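Local coordinates for aspartate aminotransferase (Rhodobacter sphaeroides, PDB 3NRA) that transfers the amino group of L-aspartate to 2-oxoglutarate, using pyridoxal 5'-phosphate, to give oxaloacetate and L-glutamate, at the interface of chains A and B. Coordinates in Å, arbitrary orientation; residue numbers count along the deposited sequence, not the author numbering. Chains: chain A/B, aspartate aminotransferase.

The interface of chains A and B. Residues chain A 280-284; chain B 112-113, 136, 261.
B:Gln112 meets A:Ile281 near the C-terminal end of helix 269-282, and this shows how one amide may help cap a partner's helix across a dimer interface. Its NE2 donates to A:Ile281 O at 2.7 Å, nearly straight at the hydrogen (160°). The oxygen lies close to the amide plane of the glutamine, but the donor stands above the carbonyl plane, 36° out of it. The other end of the amide is fixed from within chain B: the phenol OH of B:Tyr136 donates to B:Gln112 OE1 at 2.5 Å, approaching almost along the C=O axis. That second-shell bond probably helps hold the amide with its NH2 towards chain A. B:Arg261 adds a weak hydrogen bond, bent at the hydrogen, from NH1 to A:Ser283 O at 3.0 Å. One water joins A:Val282 O to B:Gly113 O, at 3.1 Å from each oxygen.

Apolar packing centres on A:Leu284, whose side chain crosses that of B:Gln112 at about a right angle. Its CG rests against B:Gln112 CB at 3.8 Å, while the CD1 branch meets the guanidinium carbon CZ of B:Arg261 at 3.9 Å. The glutamine chain, with CG anti to the backbone N (chi1 -171°), bends at chi2, which turns the amide alongside A:Ile281.

The patch, one of two related by the dimer's two-fold axis, sets the end of helix 269-282 and the following loop of chain A against the start of helix 110-120 and the B:Tyr136 and B:Arg261 loops, probably beside chain B's cofactor site.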
ATOM      1  N   ALA A 280      -2.076   8.123   3.185  1.00 15.10           N
ATOM      2  CA  ALA A 280      -0.865   8.930   3.232  1.00 15.76           C
ATOM      3  C   ALA A 280       0.244   8.262   4.057  1.00 15.74           C
ATOM      4  O   ALA A 280       1.436   8.346   3.687  1.00 16.23           O
ATOM      5  CB  ALA A 280      -1.171  10.336   3.792  1.00 16.07           C
ATOM      6  N   ILE A 281      -0.145   7.610   5.160  1.00 15.09           N
ATOM      7  CA  ILE A 281       0.810   6.921   6.035  1.00 14.34           C
ATOM      8  C   ILE A 281       0.938   5.388   5.819  1.00 14.27           C
ATOM      9  O   ILE A 281       1.905   4.799   6.295  1.00 14.91           O
ATOM     10  CB  ILE A 281       0.571   7.275   7.543  1.00 15.08           C
ATOM     11  CG1 ILE A 281      -0.717   6.664   8.100  1.00 14.88           C
ATOM     12  CG2 ILE A 281       0.519   8.747   7.711  1.00 12.83           C
ATOM     13  CD1 ILE A 281      -0.920   7.001   9.564  1.00 14.13           C
ATOM     14  N   VAL A 282       0.013   4.768   5.049  1.00 13.45           N
ATOM     15  CA  VAL A 282       0.122   3.356   4.676  1.00 12.17           C
ATOM     16  C   VAL A 282       1.099   3.157   3.520  1.00 12.67           C
ATOM     17  O   VAL A 282       1.909   2.244   3.539  1.00 13.47           O
ATOM     18  CB  VAL A 282      -1.242   2.769   4.289  1.00 12.21           C
ATOM     19  CG1 VAL A 282      -1.087   1.349   3.755  1.00 12.25           C
ATOM     20  CG2 VAL A 282      -2.217   2.781   5.511  1.00 11.83           C
ATOM     21  N   SER A 283       0.997   3.981   2.490  1.00 13.14           N
ATOM     22  CA  SER A 283       1.867   3.834   1.307  1.00 13.74           C
ATOM     23  C   SER A 283       2.034   5.094   0.453  1.00 14.47           C
ATOM     24  O   SER A 283       2.614   5.003  -0.647  1.00 13.11           O
ATOM     25  CB  SER A 283       1.346   2.689   0.411  1.00 13.64           C
ATOM     26  OG  SER A 283       0.098   3.014  -0.181  1.00 14.46           O
ATOM     27  N   LEU A 284       1.603   6.269   0.999  1.00 14.72           N
ATOM     28  CA  LEU A 284       1.482   7.569   0.284  1.00 14.94           C
ATOM     29  C   LEU A 284       0.367   7.591  -0.767  1.00 15.21           C
ATOM     30  O   LEU A 284      -0.568   8.363  -0.635  1.00 16.20           O
ATOM     31  CB  LEU A 284       2.804   8.039  -0.338  1.00 15.65           C
ATOM     32  CG  LEU A 284       4.053   8.194   0.541  1.00 17.00           C
ATOM     33  CD1 LEU A 284       5.286   8.560  -0.357  1.00 15.14           C
ATOM     34  CD2 LEU A 284       3.863   9.221   1.634  1.00 13.46           C
TER
ATOM     35  N   GLN B 112       7.592   4.199   2.631  1.00 13.97           N
ATOM     36  CA  GLN B 112       6.382   4.466   3.450  1.00 14.04           C
ATOM     37  C   GLN B 112       5.663   3.158   3.775  1.00 13.82           C
ATOM     38  O   GLN B 112       5.247   2.947   4.910  1.00 13.50           O
ATOM     39  CB  GLN B 112       5.407   5.432   2.739  1.00 14.55           C
ATOM     40  CG  GLN B 112       4.237   5.915   3.623  1.00 14.40           C
ATOM     41  CD  GLN B 112       4.722   6.664   4.879  1.00 15.42           C
ATOM     42  OE1 GLN B 112       5.578   7.546   4.788  1.00 12.38           O
ATOM     43  NE2 GLN B 112       4.160   6.316   6.042  1.00 12.82           N
ATOM     44  N   GLY B 113       5.513   2.295   2.757  1.00 13.71           N
ATOM     45  CA  GLY B 113       4.928   0.961   2.942  1.00 13.54           C
ATOM     46  C   GLY B 113       5.622   0.167   4.040  1.00 13.26           C
ATOM     47  O   GLY B 113       4.961  -0.394   4.914  1.00 14.05           O
ATOM     48  N   TYR B 136      10.395  12.687  10.587  1.00 13.97           N
ATOM     49  CA  TYR B 136       9.538  12.465   9.438  1.00 14.26           C
ATOM     50  C   TYR B 136       8.052  12.586   9.816  1.00 14.40           C
ATOM     51  O   TYR B 136       7.634  12.146  10.902  1.00 14.00           O
ATOM     52  CB  TYR B 136       9.854  11.065   8.885  1.00 13.63           C
ATOM     53  CG  TYR B 136       9.098  10.660   7.671  1.00 14.29           C
ATOM     54  CD1 TYR B 136       9.359  11.251   6.431  1.00 15.33           C
ATOM     55  CD2 TYR B 136       8.199   9.600   7.710  1.00 13.97           C
ATOM     56  CE1 TYR B 136       8.693  10.850   5.289  1.00 13.17           C
ATOM     57  CE2 TYR B 136       7.535   9.201   6.583  1.00 12.58           C
ATOM     58  CZ  TYR B 136       7.806   9.832   5.356  1.00 14.15           C
ATOM     59  OH  TYR B 136       7.151   9.440   4.214  1.00 16.46           O
ATOM     60  N   ARG B 261       6.998   3.094  -6.759  1.00 15.36           N
ATOM     61  CA  ARG B 261       6.488   2.772  -5.409  1.00 14.28           C
ATOM     62  C   ARG B 261       7.136   1.474  -4.787  1.00 14.04           C
ATOM     63  O   ARG B 261       6.465   0.445  -4.613  1.00 13.18           O
ATOM     64  CB  ARG B 261       4.956   2.698  -5.408  1.00 14.00           C
ATOM     65  CG  ARG B 261       4.294   2.835  -3.964  1.00 13.94           C
ATOM     66  CD  ARG B 261       3.731   4.237  -3.745  1.00 14.10           C
ATOM     67  NE  ARG B 261       4.758   5.252  -3.877  1.00 14.71           N
ATOM     68  CZ  ARG B 261       5.577   5.660  -2.914  1.00 14.24           C
ATOM     69  NH1 ARG B 261       5.442   5.248  -1.662  1.00 15.93           N
ATOM     70  NH2 ARG B 261       6.528   6.519  -3.215  1.00 14.43           N
TER
HETATM   71  O   HOH W   1       2.181  -0.872   3.703  1.00 11.45           O